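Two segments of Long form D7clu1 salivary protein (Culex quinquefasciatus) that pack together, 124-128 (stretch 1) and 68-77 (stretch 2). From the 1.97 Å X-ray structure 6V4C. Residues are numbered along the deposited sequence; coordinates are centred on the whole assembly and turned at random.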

# COMPACT_ATOMS: atom_id res chain seq x y z
N LYS A 124 15.48 -3.60 -8.26
CA LYS A 124 15.35 -2.75 -9.44
C LYS A 124 14.16 -3.16 -10.29
O LYS A 124 13.39 -2.30 -10.75
CB LYS A 124 16.65 -2.79 -10.25
CG LYS A 124 17.82 -2.11 -9.57
CD LYS A 124 19.07 -2.17 -10.44
CE LYS A 124 20.23 -1.43 -9.79
NZ LYS A 124 21.42 -1.41 -10.67
N ILE A 125 13.98 -4.46 -10.52
CA ILE A 125 12.88 -4.92 -11.35
C ILE A 125 11.53 -4.59 -10.71
O ILE A 125 10.58 -4.22 -11.39
CB ILE A 125 13.03 -6.42 -11.67
CG1 ILE A 125 14.21 -6.64 -12.62
CG2 ILE A 125 11.75 -6.98 -12.26
CD1 ILE A 125 14.36 -8.07 -13.09
N TYR A 126 11.45 -4.70 -9.38
CA TYR A 126 10.22 -4.40 -8.66
C TYR A 126 10.18 -2.97 -8.13
O TYR A 126 9.41 -2.68 -7.20
CB TYR A 126 9.96 -5.44 -7.57
CG TYR A 126 9.49 -6.75 -8.17
CD1 TYR A 126 10.40 -7.65 -8.72
CD2 TYR A 126 8.14 -7.08 -8.22
CE1 TYR A 126 9.97 -8.84 -9.28
CE2 TYR A 126 7.71 -8.26 -8.79
CZ TYR A 126 8.63 -9.14 -9.31
OH TYR A 126 8.21 -10.32 -9.88
N LEU A 127 10.99 -2.08 -8.69
CA LEU A 127 10.85 -0.64 -8.52
C LEU A 127 10.98 -0.20 -7.06
O LEU A 127 10.42 0.82 -6.65
CB LEU A 127 9.54 -0.13 -9.14
CG LEU A 127 9.18 -0.78 -10.48
CD1 LEU A 127 7.89 -0.21 -11.06
CD2 LEU A 127 10.32 -0.65 -11.48
N LEU A 128 11.71 -0.98 -6.25
CA LEU A 128 12.01 -0.58 -4.89
C LEU A 128 13.36 0.11 -4.76
O LEU A 128 13.60 0.78 -3.75
CB LEU A 128 11.95 -1.80 -3.95
CG LEU A 128 10.56 -2.40 -3.76
CD1 LEU A 128 10.66 -3.71 -2.99
CD2 LEU A 128 9.65 -1.42 -3.04
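Stretch 2 (68-77) NIKQQYEAYK

Stretch 2 is helical from Asn68, continuing a helix that begins earlier in the chain. Tyr76 has phi/psi of -136/35, outside the helical range. Stretch 1 begins with the last two residues of another helix, Lys124 and Ile125, and continues as a loop. Tyr126 is the first residue to leave helical phi/psi, and Leu127, with phi/psi of 61/27, turns the chain. The backbones come nearest at Ile125 and Tyr73, with 5.5 Å between their CA atoms. The residues of stretch 2 that make contact are Ile69, Gln72, Tyr73 and Tyr76, which recur at intervals of three and four and so share one side of the helix.

Gln72 is central. Its CA-to-CB bond points toward stretch 1. The t chi1 carries Gln72 CG over one face of the Tyr126 ring, 3.9 Å from the ring centroid, in a CH-pi contact. The p chi2 and a chi3 of 27° then turn Gln72 NE2 to Ile125 O, 3.4 Å away, a weak hydrogen bond. Water 1 lies 2.8 Å from Ile125 O and 2.6 Å from Gln72 O, in position to donate to either, and so sits between the two backbones.

With chi1 m and chi2 t, Ile125 extends CD1 to within 4.0 Å of Tyr73 CD1, and Ile125 CG2 lies 4.0 Å from Gln72 CG.

Tyr126 is m, with chi2 at 80°. Its CA-to-CB bond points sideways, but the ring end comes nearer to stretch 2. Ile69 CG2 sits at the ring edge, 4.2 Å from Tyr126 CE1. Tyr126 OH lies 3.2 Å from Ile69 CG1 and is buried with no polar partner in the model.

The CA-to-CB bond of Leu127 points toward stretch 2. With chi1 at -40° and chi2 t, Leu127 CD1 sits over one face of the Tyr76 ring, 3.5 Å from its centroid and 9° off the normal. The CA-to-CB bond of Tyr76 points toward stretch 1, with chi1 m.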

# COMPACT_ATOMS: atom_id res chain seq x y z
N ASN A 68 5.25 -13.87 -14.89
CA ASN A 68 4.88 -12.66 -14.14
C ASN A 68 6.10 -11.78 -13.93
O ASN A 68 6.05 -10.56 -14.16
CB ASN A 68 4.26 -13.04 -12.80
CG ASN A 68 2.86 -13.59 -12.93
OD1 ASN A 68 2.27 -13.56 -14.01
ND2 ASN A 68 2.32 -14.10 -11.83
N ILE A 69 7.21 -12.37 -13.49
CA ILE A 69 8.44 -11.61 -13.29
C ILE A 69 8.93 -11.04 -14.61
O ILE A 69 9.45 -9.91 -14.67
CB ILE A 69 9.51 -12.49 -12.61
CG1 ILE A 69 8.94 -13.13 -11.34
CG2 ILE A 69 10.75 -11.68 -12.29
CD1 ILE A 69 9.89 -14.08 -10.66
N LYS A 70 8.77 -11.79 -15.70
CA LYS A 70 9.11 -11.27 -17.02
C LYS A 70 8.20 -10.11 -17.40
O LYS A 70 8.65 -9.12 -17.99
N GLN A 71 6.91 -10.21 -17.06
CA GLN A 71 5.99 -9.11 -17.34
C GLN A 71 6.36 -7.88 -16.52
O GLN A 71 6.30 -6.75 -17.02
CB GLN A 71 4.56 -9.54 -17.06
CG GLN A 71 3.63 -9.44 -18.26
CD GLN A 71 2.18 -9.70 -17.90
OE1 GLN A 71 1.88 -10.60 -17.12
NE2 GLN A 71 1.28 -8.89 -18.45
N GLN A 72 6.75 -8.07 -15.25
CA GLN A 72 7.17 -6.94 -14.43
C GLN A 72 8.43 -6.30 -14.98
O GLN A 72 8.56 -5.07 -14.99
CB GLN A 72 7.37 -7.39 -12.98
CG GLN A 72 7.83 -6.28 -12.05
CD GLN A 72 6.75 -5.24 -11.79
OE1 GLN A 72 5.56 -5.54 -11.87
NE2 GLN A 72 7.17 -4.02 -11.49
N TYR A 73 9.38 -7.12 -15.44
CA TYR A 73 10.60 -6.56 -16.03
C TYR A 73 10.28 -5.79 -17.30
O TYR A 73 10.79 -4.68 -17.51
CB TYR A 73 11.61 -7.67 -16.32
CG TYR A 73 12.74 -7.18 -17.20
CD1 TYR A 73 13.80 -6.45 -16.66
CD2 TYR A 73 12.74 -7.40 -18.57
CE1 TYR A 73 14.82 -5.98 -17.46
CE2 TYR A 73 13.76 -6.93 -19.38
CZ TYR A 73 14.79 -6.22 -18.81
OH TYR A 73 15.82 -5.75 -19.60
N GLU A 74 9.45 -6.36 -18.17
CA GLU A 74 9.14 -5.73 -19.45
C GLU A 74 8.41 -4.41 -19.26
O GLU A 74 8.57 -3.49 -20.08
CB GLU A 74 8.32 -6.67 -20.32
CG GLU A 74 9.09 -7.87 -20.82
CD GLU A 74 10.18 -7.50 -21.81
OE1 GLU A 74 9.93 -6.64 -22.68
OE2 GLU A 74 11.28 -8.07 -21.71
N ALA A 75 7.62 -4.28 -18.20
CA ALA A 75 6.80 -3.09 -18.02
C ALA A 75 7.64 -1.85 -17.74
O ALA A 75 7.19 -0.73 -18.01
CB ALA A 75 5.79 -3.32 -16.90
N TYR A 76 8.85 -2.01 -17.20
CA TYR A 76 9.68 -0.88 -16.81
C TYR A 76 11.13 -1.07 -17.23
O TYR A 76 12.05 -0.65 -16.52
CB TYR A 76 9.58 -0.62 -15.30
CG TYR A 76 8.17 -0.36 -14.83
CD1 TYR A 76 7.65 0.93 -14.82
CD2 TYR A 76 7.36 -1.40 -14.41
CE1 TYR A 76 6.36 1.17 -14.39
CE2 TYR A 76 6.06 -1.17 -13.98
CZ TYR A 76 5.57 0.12 -13.98
OH TYR A 76 4.28 0.36 -13.56
N LYS A 77 11.36 -1.71 -18.37
CA LYS A 77 12.73 -1.96 -18.82
C LYS A 77 13.45 -0.66 -19.16
O LYS A 77 14.67 -0.58 -19.01
CB LYS A 77 12.75 -2.92 -20.01
CG LYS A 77 12.37 -2.30 -21.34
O HOH W 1 10.67 -3.90 -14.14